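Local coordinates for galactose-binding-like protein (Bacteroides thetaiotaomicron, PDB 7M1B) that is a SusE-like protein that probably binds sugars and may also have a capacity to degrade them, at residues I219-A224 and N242-Y247; G287-W292 and V369-L374; V119-G124 and T195-L200. One frame throughout, in Å; residues are numbered along the deposited sequence.

Contact 1 of 3, residues I219-A224 and N242-Y247; sequences IKMDNA and NYAHGY. With EDO (1,2-ethanediol), chain B.
The carbonyl oxygen of G246 is gripped by two side-chain N-H groups that reach it from opposite faces of its plane: ND2 of N223 at 3.0 Å across the contact and ND1 of its own neighbour H245 at 2.8 Å. The N223 bond is fairly straight (162°) and lies in the amide plane, which fixes the rotation of that amide. CG of N223 stands anti to the backbone N (chi1 -158°), and the amide stacks nearly flat on the Y247 ring, 15° from parallel, with CG 3.3 Å from CE1 of Y247 and CB above the ring, offset toward its rim. Backbone N of N223 also donates to O of H245. In the galactose-binding-like domain, this joins the loop 219-224 to the short strand 244-245, whose backbone in turn pairs with strand 370-380. Two tyrosine hydroxyls clasp the loop farther out. Y247 OH donates to OD1 of D222 at 2.7 Å, meeting it from above the carboxylate plane, while Y243 OH reaches a lone pair of A224 O at 2.6 Å. On the buried side, CE of M221 packs 4.0 Å from CB of A244. Water 1 bridges K220 O and Y247 N. An ethanediol, probably from the crystallisation liquor, takes a weak bond from H245 NE2 through its O2 and is also hydrogen-bonded to NH1 of R276.

Contact 2 of 3, residues G287-W292 and V369-L374; sequences GAIKEW and VVMQQL
M371 folds back toward I289 through a bent chain: chi1 of -76° sets CG anti to the carbonyl carbon, and chi2 of -53° swings SD round to face the other segment. I289 answers with CG1 between its backbone N and carbonyl carbon (chi1 66°), and CG1 meets SD of M371 at 3.8 Å, the two side chains crossing at about a right angle. Both segments belong to the beta-sandwich of the galactose-binding-like domain, and each contains a classic beta bulge: K290 and E291 both face S361, while Q372 and Q373 both face W274. The backbones meet beside this apolar cluster. V370 N donates to O of G287 at 2.8 Å from well above the carbonyl plane, and CA of V369 adds a C-H contact to the same oxygen. G287, at a positive phi, brings only CA against CG2 of V370, 3.9 Å away; a CB there would clash with that methyl. The other branch of I289, CG2, touches CG1 of V369 at 3.9 Å, so that the isoleucine spreads its two branches between the valine and the methionine. All six touching residues are buried. A288 is bonded through its backbone to H363, just after strand 352-362. Beyond CG1, CD1 of I289 sits over one face of the W292 indole, 3.4 Å above its plane and offset toward the rim.

Contact 3 of 3, residues V119-G124 and T195-L200; sequences VNPTFG and TTLTPL
L200 and F123 make the tight end of this contact, where CB of L200 lies over one face of the phenyl ring, 3.9 Å from its centroid, and CD1 of L200 approaches CE2 and CZ of F123 near the ring's rim. The segments leave the two edge strands 118-122 and 193-197, which lie in opposing sheets of a sandwich with the strand order of a fibronectin type III-like domain: a three-strand sheet beginning with the first strand and a four-strand sheet ending with the last. These strands run nearly parallel, 20° apart, with their axes 8.1 Å from each other. Past the ends of the strands the chains close to a single backbone bridge between F123 and L200. L200 N donates to T122 O at 2.9 Å, and G124 N returns a weak bond to L200 O, so the leucine's backbone is held by the residues on both sides of F123. P121 lies beside L200, its CB 3.2 Å from T198 O and 3.7 Å from CD2 of L200. F123 and L200 also touch Q267 and T379, and thus lie at the junction with the galactose-binding-like domain. Toward V119 and T195 the chains diverge, their CA atoms 7.7 Å apart, and side chains bridge the gap instead of backbone bonds. L197 has CG anti to its carbonyl carbon (chi1 -66°), and its extended chi2 carries CD1 to CG1 and the carbonyl O of V119; I126 lies against both residues. T195 offers only CG2 to V119. Here solvent enters the contact: water 4 donates to V119 O and is also hydrogen-bonded to OG1 of T195, each at 2.8 Å.

Overall arrangement
Contacts 1 and 2 sit on the same sheet of the galactose-binding-like domain, their centres 11 Å apart, and touch directly: A244 N and M371 O, and G246 N and V369 O, are probable hydrogen-bonded pairs between strands 244-245 and 370-380. Contact 2 is wholly buried and largely apolar, with one backbone bond, whereas contact 1, partly exposed, relies on side-chain hydrogen bonds, tyrosine hydroxyls and waters. Contact 3 lies in the other domain, its centre 39 Å from contact 1 and 33 Å from contact 2. Partly buried, it joins two edge strands through apolar side chains and, past the strand ends, a backbone bridge; its F123-L200 end meets the far part of strand 370-380.

Contact 1 of 3, residues I219-A224 and N242-Y247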
loop_
_atom_site.group_PDB
_atom_site.type_symbol
_atom_site.label_atom_id
_atom_site.label_comp_id
_atom_site.label_asym_id
_atom_site.label_seq_id
_atom_site.Cartn_x
_atom_site.Cartn_y
_atom_site.Cartn_z
ATOM N N ILE A 219 -18.590 -6.483 -2.121
ATOM C CA ILE A 219 -18.824 -7.793 -2.751
ATOM C C ILE A 219 -18.597 -8.867 -1.704
ATOM O O ILE A 219 -17.680 -8.753 -0.871
ATOM C CB ILE A 219 -17.964 -8.063 -4.020
ATOM C CG1 ILE A 219 -16.455 -7.955 -3.750
ATOM C CG2 ILE A 219 -18.377 -7.094 -5.151
ATOM C CD1 ILE A 219 -15.564 -8.394 -4.911
ATOM N N LYS A 220 -19.309 -9.965 -1.897
ATOM C CA LYS A 220 -19.193 -11.159 -1.077
ATOM C C LYS A 220 -18.042 -12.018 -1.630
ATOM O O LYS A 220 -17.889 -12.153 -2.870
ATOM C CB LYS A 220 -20.504 -11.940 -1.087
ATOM C CG LYS A 220 -21.671 -11.336 -0.314
ATOM C CD LYS A 220 -22.919 -12.232 -0.336
ATOM C CE LYS A 220 -24.127 -11.609 0.312
ATOM N NZ LYS A 220 -25.384 -12.362 0.024
ATOM N N MET A 221 -17.301 -12.677 -0.698
ATOM C CA MET A 221 -16.124 -13.439 -1.118
ATOM C C MET A 221 -16.209 -14.864 -0.530
ATOM O O MET A 221 -15.170 -15.448 -0.217
ATOM C CB MET A 221 -14.815 -12.722 -0.744
ATOM C CG MET A 221 -14.594 -11.415 -1.619
ATOM S SD MET A 221 -14.302 -11.854 -3.338
ATOM C CE MET A 221 -12.616 -12.401 -3.235
ATOM N N ASP A 222 -17.432 -15.339 -0.328
ATOM C CA ASP A 222 -17.658 -16.629 0.355
ATOM C C ASP A 222 -18.227 -17.686 -0.607
ATOM O O ASP A 222 -18.804 -18.714 -0.167
ATOM C CB ASP A 222 -18.622 -16.446 1.558
ATOM C CG ASP A 222 -20.012 -16.059 1.157
ATOM O OD1 ASP A 222 -20.166 -15.635 -0.001
ATOM O OD2 ASP A 222 -20.909 -16.178 2.037
ATOM N N ASN A 223 -17.881 -17.588 -1.885
ATOM C CA ASN A 223 -18.345 -18.578 -2.841
ATOM C C ASN A 223 -17.390 -19.799 -2.792
ATOM O O ASN A 223 -16.228 -19.763 -2.328
ATOM C CB ASN A 223 -18.366 -17.966 -4.252
ATOM C CG ASN A 223 -19.302 -18.687 -5.224
ATOM O OD1 ASN A 223 -19.983 -19.676 -4.852
ATOM N ND2 ASN A 223 -19.337 -18.232 -6.465
ATOM N N ALA A 224 -17.899 -20.954 -3.285
ATOM C CA ALA A 224 -17.139 -22.154 -3.633
ATOM C C ALA A 224 -16.438 -22.713 -2.386
ATOM O O ALA A 224 -15.305 -23.212 -2.441
ATOM C CB ALA A 224 -16.159 -21.918 -4.778
ATOM N N ASN A 242 -6.072 -23.238 -2.754
ATOM C CA ASN A 242 -6.714 -22.260 -1.862
ATOM C C ASN A 242 -7.177 -21.007 -2.617
ATOM O O ASN A 242 -6.625 -20.646 -3.663
ATOM C CB ASN A 242 -5.618 -21.743 -0.925
ATOM C CG ASN A 242 -6.189 -20.910 0.215
ATOM O OD1 ASN A 242 -7.133 -21.327 0.868
ATOM N ND2 ASN A 242 -5.800 -19.649 0.335
ATOM N N TYR A 243 -8.287 -20.417 -2.126
ATOM C CA TYR A 243 -8.673 -19.146 -2.737
ATOM C C TYR A 243 -9.757 -18.536 -1.845
ATOM O O TYR A 243 -10.284 -19.179 -0.962
ATOM C CB TYR A 243 -9.399 -19.403 -4.091
ATOM C CG TYR A 243 -10.452 -20.495 -4.073
ATOM C CD1 TYR A 243 -11.766 -20.279 -3.564
ATOM C CD2 TYR A 243 -10.183 -21.751 -4.612
ATOM C CE1 TYR A 243 -12.718 -21.300 -3.520
ATOM C CE2 TYR A 243 -11.109 -22.772 -4.566
ATOM C CZ TYR A 243 -12.404 -22.529 -4.101
ATOM O OH TYR A 243 -13.250 -23.580 -4.063
ATOM N N ALA A 244 -9.979 -17.225 -2.044
ATOM C CA ALA A 244 -11.276 -16.607 -1.705
ATOM C C ALA A 244 -11.926 -16.271 -3.051
ATOM O O ALA A 244 -11.284 -15.702 -3.967
ATOM C CB ALA A 244 -11.107 -15.334 -0.886
ATOM N N HIS A 245 -13.216 -16.567 -3.196
ATOM C CA HIS A 245 -13.860 -16.578 -4.523
ATOM C C HIS A 245 -15.161 -15.804 -4.436
ATOM O O HIS A 245 -15.944 -16.020 -3.505
ATOM C CB HIS A 245 -14.222 -18.051 -4.863
ATOM C CG HIS A 245 -14.516 -18.295 -6.310
ATOM N ND1 HIS A 245 -15.597 -17.707 -6.993
ATOM C CD2 HIS A 245 -13.926 -19.120 -7.200
ATOM C CE1 HIS A 245 -15.578 -18.154 -8.255
ATOM N NE2 HIS A 245 -14.615 -19.074 -8.378
ATOM N N GLY A 246 -15.247 -14.771 -5.344
ATOM C CA GLY A 246 -16.513 -14.032 -5.420
ATOM C C GLY A 246 -17.581 -14.641 -6.323
ATOM O O GLY A 246 -17.571 -15.828 -6.608
ATOM N N TYR A 247 -18.611 -13.819 -6.552
ATOM C CA TYR A 247 -19.708 -14.154 -7.455
ATOM C C TYR A 247 -19.614 -13.354 -8.736
ATOM O O TYR A 247 -19.124 -12.276 -8.690
ATOM C CB TYR A 247 -21.037 -13.935 -6.727
ATOM C CG TYR A 247 -21.193 -14.737 -5.451
ATOM C CD1 TYR A 247 -21.716 -16.024 -5.500
ATOM C CD2 TYR A 247 -20.619 -14.311 -4.229
ATOM C CE1 TYR A 247 -21.832 -16.805 -4.352
ATOM C CE2 TYR A 247 -20.721 -15.063 -3.066
ATOM C CZ TYR A 247 -21.244 -16.348 -3.158
ATOM O OH TYR A 247 -21.297 -17.075 -2.016
HETATM C C1 EDO B . -13.483 -23.889 -7.735
HETATM O O1 EDO B . -12.499 -24.402 -8.627
HETATM C C2 EDO B . -13.551 -22.408 -7.845
HETATM O O2 EDO B . -13.368 -21.819 -9.170
HETATM O O HOH W 1 -18.446 -11.220 -5.371
HETATM O O HOH W 2 -14.455 -18.001 -1.104
HETATM O O HOH W 3 -21.956 -19.733 -2.021
#

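Contact 2 of 3, residues G287-W292 and V369-L374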
loop_
_atom_site.group_PDB
_atom_site.type_symbol
_atom_site.label_atom_id
_atom_site.label_comp_id
_atom_site.label_asym_id
_atom_site.label_seq_id
_atom_site.Cartn_x
_atom_site.Cartn_y
_atom_site.Cartn_z
ATOM N N GLY A 287 -10.962 -14.392 -12.423
ATOM C CA GLY A 287 -11.033 -13.660 -11.173
ATOM C C GLY A 287 -9.713 -12.981 -10.802
ATOM O O GLY A 287 -9.742 -12.212 -9.848
ATOM N N ALA A 288 -8.637 -13.261 -11.552
ATOM C CA ALA A 288 -7.401 -12.613 -11.225
ATOM C C ALA A 288 -7.537 -11.087 -11.443
ATOM O O ALA A 288 -7.877 -10.617 -12.551
ATOM C CB ALA A 288 -6.313 -13.170 -12.119
ATOM N N ILE A 289 -7.262 -10.299 -10.381
ATOM C CA ILE A 289 -7.363 -8.843 -10.504
ATOM C C ILE A 289 -6.196 -8.210 -11.241
ATOM O O ILE A 289 -5.044 -8.652 -11.159
ATOM C CB ILE A 289 -7.567 -8.267 -9.074
ATOM C CG1 ILE A 289 -6.318 -8.505 -8.197
ATOM C CG2 ILE A 289 -8.881 -8.828 -8.510
ATOM C CD1 ILE A 289 -6.437 -7.840 -6.764
ATOM N N LYS A 290 -6.477 -7.086 -11.907
ATOM C CA LYS A 290 -5.470 -6.439 -12.766
ATOM C C LYS A 290 -5.052 -5.097 -12.170
ATOM O O LYS A 290 -3.892 -4.990 -11.748
ATOM C CB LYS A 290 -5.939 -6.336 -14.214
ATOM C CG LYS A 290 -4.999 -5.515 -15.152
ATOM C CD LYS A 290 -5.488 -5.551 -16.594
ATOM C CE LYS A 290 -4.704 -4.584 -17.503
ATOM N NZ LYS A 290 -5.372 -4.380 -18.793
ATOM N N GLU A 291 -5.948 -4.112 -12.106
ATOM C CA GLU A 291 -5.655 -2.877 -11.404
ATOM C C GLU A 291 -6.600 -2.693 -10.230
ATOM O O GLU A 291 -7.802 -2.969 -10.293
ATOM C CB GLU A 291 -5.782 -1.667 -12.328
ATOM C CG GLU A 291 -4.676 -1.633 -13.365
ATOM C CD GLU A 291 -4.669 -0.285 -14.098
ATOM O OE1 GLU A 291 -4.500 0.788 -13.432
ATOM O OE2 GLU A 291 -4.817 -0.281 -15.321
ATOM N N TRP A 292 -6.051 -2.155 -9.144
ATOM C CA TRP A 292 -6.880 -1.848 -7.990
ATOM C C TRP A 292 -6.178 -0.772 -7.149
ATOM O O TRP A 292 -4.995 -0.444 -7.342
ATOM C CB TRP A 292 -7.095 -3.142 -7.163
ATOM C CG TRP A 292 -5.876 -3.696 -6.446
ATOM C CD1 TRP A 292 -5.519 -3.537 -5.120
ATOM C CD2 TRP A 292 -4.926 -4.629 -7.017
ATOM N NE1 TRP A 292 -4.346 -4.220 -4.886
ATOM C CE2 TRP A 292 -3.973 -4.946 -6.004
ATOM C CE3 TRP A 292 -4.754 -5.194 -8.296
ATOM C CZ2 TRP A 292 -2.893 -5.816 -6.227
ATOM C CZ3 TRP A 292 -3.674 -6.040 -8.520
ATOM C CH2 TRP A 292 -2.767 -6.380 -7.483
ATOM N N VAL A 369 -14.050 -11.695 -8.982
ATOM C CA VAL A 369 -12.813 -11.523 -8.222
ATOM C C VAL A 369 -12.503 -12.851 -7.547
ATOM O O VAL A 369 -13.312 -13.242 -6.738
ATOM C CB VAL A 369 -13.028 -10.369 -7.209
ATOM C CG1 VAL A 369 -11.763 -10.205 -6.355
ATOM C CG2 VAL A 369 -13.242 -9.040 -7.983
ATOM N N VAL A 370 -11.251 -13.337 -7.728
ATOM C CA VAL A 370 -10.878 -14.598 -7.073
ATOM C C VAL A 370 -9.375 -14.422 -6.811
ATOM O O VAL A 370 -8.643 -14.001 -7.716
ATOM C CB VAL A 370 -11.044 -15.843 -7.963
ATOM C CG1 VAL A 370 -10.639 -17.100 -7.166
ATOM C CG2 VAL A 370 -12.505 -16.018 -8.369
ATOM N N MET A 371 -8.945 -14.609 -5.569
ATOM C CA MET A 371 -7.491 -14.513 -5.273
ATOM C C MET A 371 -7.052 -15.634 -4.356
ATOM O O MET A 371 -7.874 -16.299 -3.790
ATOM C CB MET A 371 -7.214 -13.160 -4.635
ATOM C CG MET A 371 -7.238 -12.022 -5.742
ATOM S SD MET A 371 -6.168 -12.162 -7.330
ATOM C CE MET A 371 -4.612 -11.695 -6.576
ATOM N N GLN A 372 -5.713 -15.774 -4.135
ATOM C CA GLN A 372 -5.253 -16.951 -3.366
ATOM C C GLN A 372 -4.744 -16.491 -1.996
ATOM O O GLN A 372 -4.897 -17.212 -1.003
ATOM C CB GLN A 372 -4.062 -17.644 -4.084
ATOM C CG GLN A 372 -3.569 -18.928 -3.450
ATOM C CD GLN A 372 -2.408 -19.404 -4.293
ATOM O OE1 GLN A 372 -1.244 -18.973 -4.110
ATOM N NE2 GLN A 372 -2.669 -20.338 -5.195
ATOM N N GLN A 373 -4.044 -15.355 -1.923
ATOM C CA GLN A 373 -3.315 -15.040 -0.661
ATOM C C GLN A 373 -2.889 -13.576 -0.655
ATOM O O GLN A 373 -2.523 -13.059 -1.726
ATOM C CB GLN A 373 -2.085 -15.964 -0.511
ATOM C CG GLN A 373 -1.540 -15.995 0.924
ATOM C CD GLN A 373 -2.220 -16.925 1.936
ATOM O OE1 GLN A 373 -1.889 -16.867 3.113
ATOM N NE2 GLN A 373 -3.360 -17.520 1.607
ATOM N N LEU A 374 -2.852 -12.946 0.557
ATOM C CA LEU A 374 -2.326 -11.565 0.678
ATOM C C LEU A 374 -1.512 -11.501 1.973
ATOM O O LEU A 374 -2.032 -11.964 3.023
ATOM C CB LEU A 374 -3.469 -10.578 0.882
ATOM C CG LEU A 374 -4.387 -10.383 -0.302
ATOM C CD1 LEU A 374 -5.539 -9.460 0.110
ATOM C CD2 LEU A 374 -3.572 -9.762 -1.451
#

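Contact 3 of 3, residues V119-G124 and T195-L200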
loop_
_atom_site.group_PDB
_atom_site.type_symbol
_atom_site.label_atom_id
_atom_site.label_comp_id
_atom_site.label_asym_id
_atom_site.label_seq_id
_atom_site.Cartn_x
_atom_site.Cartn_y
_atom_site.Cartn_z
ATOM N N VAL A 119 9.369 15.446 11.379
ATOM C CA VAL A 119 10.204 14.413 10.799
ATOM C C VAL A 119 9.871 13.108 11.528
ATOM O O VAL A 119 9.971 12.995 12.774
ATOM C CB VAL A 119 11.689 14.768 10.954
ATOM C CG1 VAL A 119 12.618 13.825 10.196
ATOM C CG2 VAL A 119 11.982 16.223 10.537
ATOM N N ASN A 120 9.399 12.128 10.753
ATOM C CA ASN A 120 8.978 10.868 11.367
ATOM C C ASN A 120 9.757 9.716 10.752
ATOM O O ASN A 120 10.167 9.763 9.585
ATOM C CB ASN A 120 7.508 10.553 11.065
ATOM C CG ASN A 120 6.571 11.692 11.391
ATOM O OD1 ASN A 120 5.705 12.026 10.581
ATOM N ND2 ASN A 120 6.672 12.206 12.598
ATOM N N PRO A 121 9.931 8.585 11.478
ATOM C CA PRO A 121 10.543 7.421 10.850
ATOM C C PRO A 121 9.648 6.891 9.728
ATOM O O PRO A 121 8.413 6.972 9.793
ATOM C CB PRO A 121 10.581 6.381 11.978
ATOM C CG PRO A 121 10.288 7.108 13.256
ATOM C CD PRO A 121 9.572 8.406 12.893
ATOM N N THR A 122 10.327 6.355 8.693
ATOM C CA THR A 122 9.657 5.528 7.684
ATOM C C THR A 122 10.567 4.331 7.368
ATOM O O THR A 122 11.674 4.189 7.925
ATOM C CB THR A 122 9.303 6.326 6.399
ATOM O OG1 THR A 122 8.426 5.541 5.564
ATOM C CG2 THR A 122 10.526 6.733 5.595
ATOM N N PHE A 123 10.107 3.436 6.481
ATOM C CA PHE A 123 10.866 2.227 6.167
ATOM C C PHE A 123 12.194 2.603 5.532
ATOM O O PHE A 123 12.201 3.232 4.469
ATOM C CB PHE A 123 10.022 1.268 5.315
ATOM C CG PHE A 123 8.836 0.886 6.162
ATOM C CD1 PHE A 123 8.998 -0.177 7.081
ATOM C CD2 PHE A 123 7.572 1.466 6.059
ATOM C CE1 PHE A 123 7.978 -0.483 7.956
ATOM C CE2 PHE A 123 6.538 1.154 6.938
ATOM C CZ PHE A 123 6.735 0.114 7.850
ATOM N N GLY A 124 13.288 2.321 6.263
ATOM C CA GLY A 124 14.665 2.526 5.809
ATOM C C GLY A 124 15.043 4.018 5.782
ATOM O O GLY A 124 16.057 4.417 5.208
ATOM N N THR A 195 17.206 16.022 14.743
ATOM C CA THR A 195 16.400 15.000 15.398
ATOM C C THR A 195 17.155 13.676 15.349
ATOM O O THR A 195 17.932 13.438 14.408
ATOM C CB THR A 195 14.973 14.920 14.811
ATOM O OG1 THR A 195 14.166 13.987 15.540
ATOM C CG2 THR A 195 14.960 14.483 13.361
ATOM N N THR A 196 16.970 12.865 16.404
ATOM C CA THR A 196 17.509 11.504 16.409
ATOM C C THR A 196 16.344 10.524 16.270
ATOM O O THR A 196 15.411 10.598 17.067
ATOM C CB THR A 196 18.265 11.183 17.706
ATOM O OG1 THR A 196 19.370 12.081 17.772
ATOM C CG2 THR A 196 18.680 9.723 17.802
ATOM N N LEU A 197 16.345 9.706 15.207
ATOM C CA LEU A 197 15.190 8.838 14.947
ATOM C C LEU A 197 15.671 7.459 14.522
ATOM O O LEU A 197 16.717 7.323 13.911
ATOM C CB LEU A 197 14.286 9.384 13.825
ATOM C CG LEU A 197 13.576 10.704 14.129
ATOM C CD1 LEU A 197 12.943 11.290 12.848
ATOM C CD2 LEU A 197 12.527 10.520 15.233
ATOM N N THR A 198 14.862 6.442 14.868
ATOM C CA THR A 198 15.114 5.117 14.337
ATOM C C THR A 198 14.210 4.824 13.155
ATOM O O THR A 198 12.993 4.847 13.312
ATOM C CB THR A 198 14.860 4.079 15.450
ATOM O OG1 THR A 198 15.695 4.407 16.582
ATOM C CG2 THR A 198 15.084 2.637 15.001
ATOM N N PRO A 199 14.769 4.534 11.966
ATOM C CA PRO A 199 13.976 4.082 10.826
ATOM C C PRO A 199 13.097 2.887 11.145
ATOM O O PRO A 199 13.464 2.006 11.989
ATOM C CB PRO A 199 15.049 3.710 9.769
ATOM C CG PRO A 199 16.145 4.678 10.084
ATOM C CD PRO A 199 16.199 4.619 11.608
ATOM N N LEU A 200 11.942 2.857 10.451
ATOM C CA LEU A 200 11.112 1.690 10.636
ATOM C C LEU A 200 11.651 0.459 9.914
ATOM O O LEU A 200 12.317 0.535 8.884
ATOM C CB LEU A 200 9.724 1.975 10.044
ATOM C CG LEU A 200 8.984 3.188 10.649
ATOM C CD1 LEU A 200 7.551 3.245 10.121
ATOM C CD2 LEU A 200 8.939 3.108 12.180
HETATM O O HOH W 4 11.528 14.389 14.702
#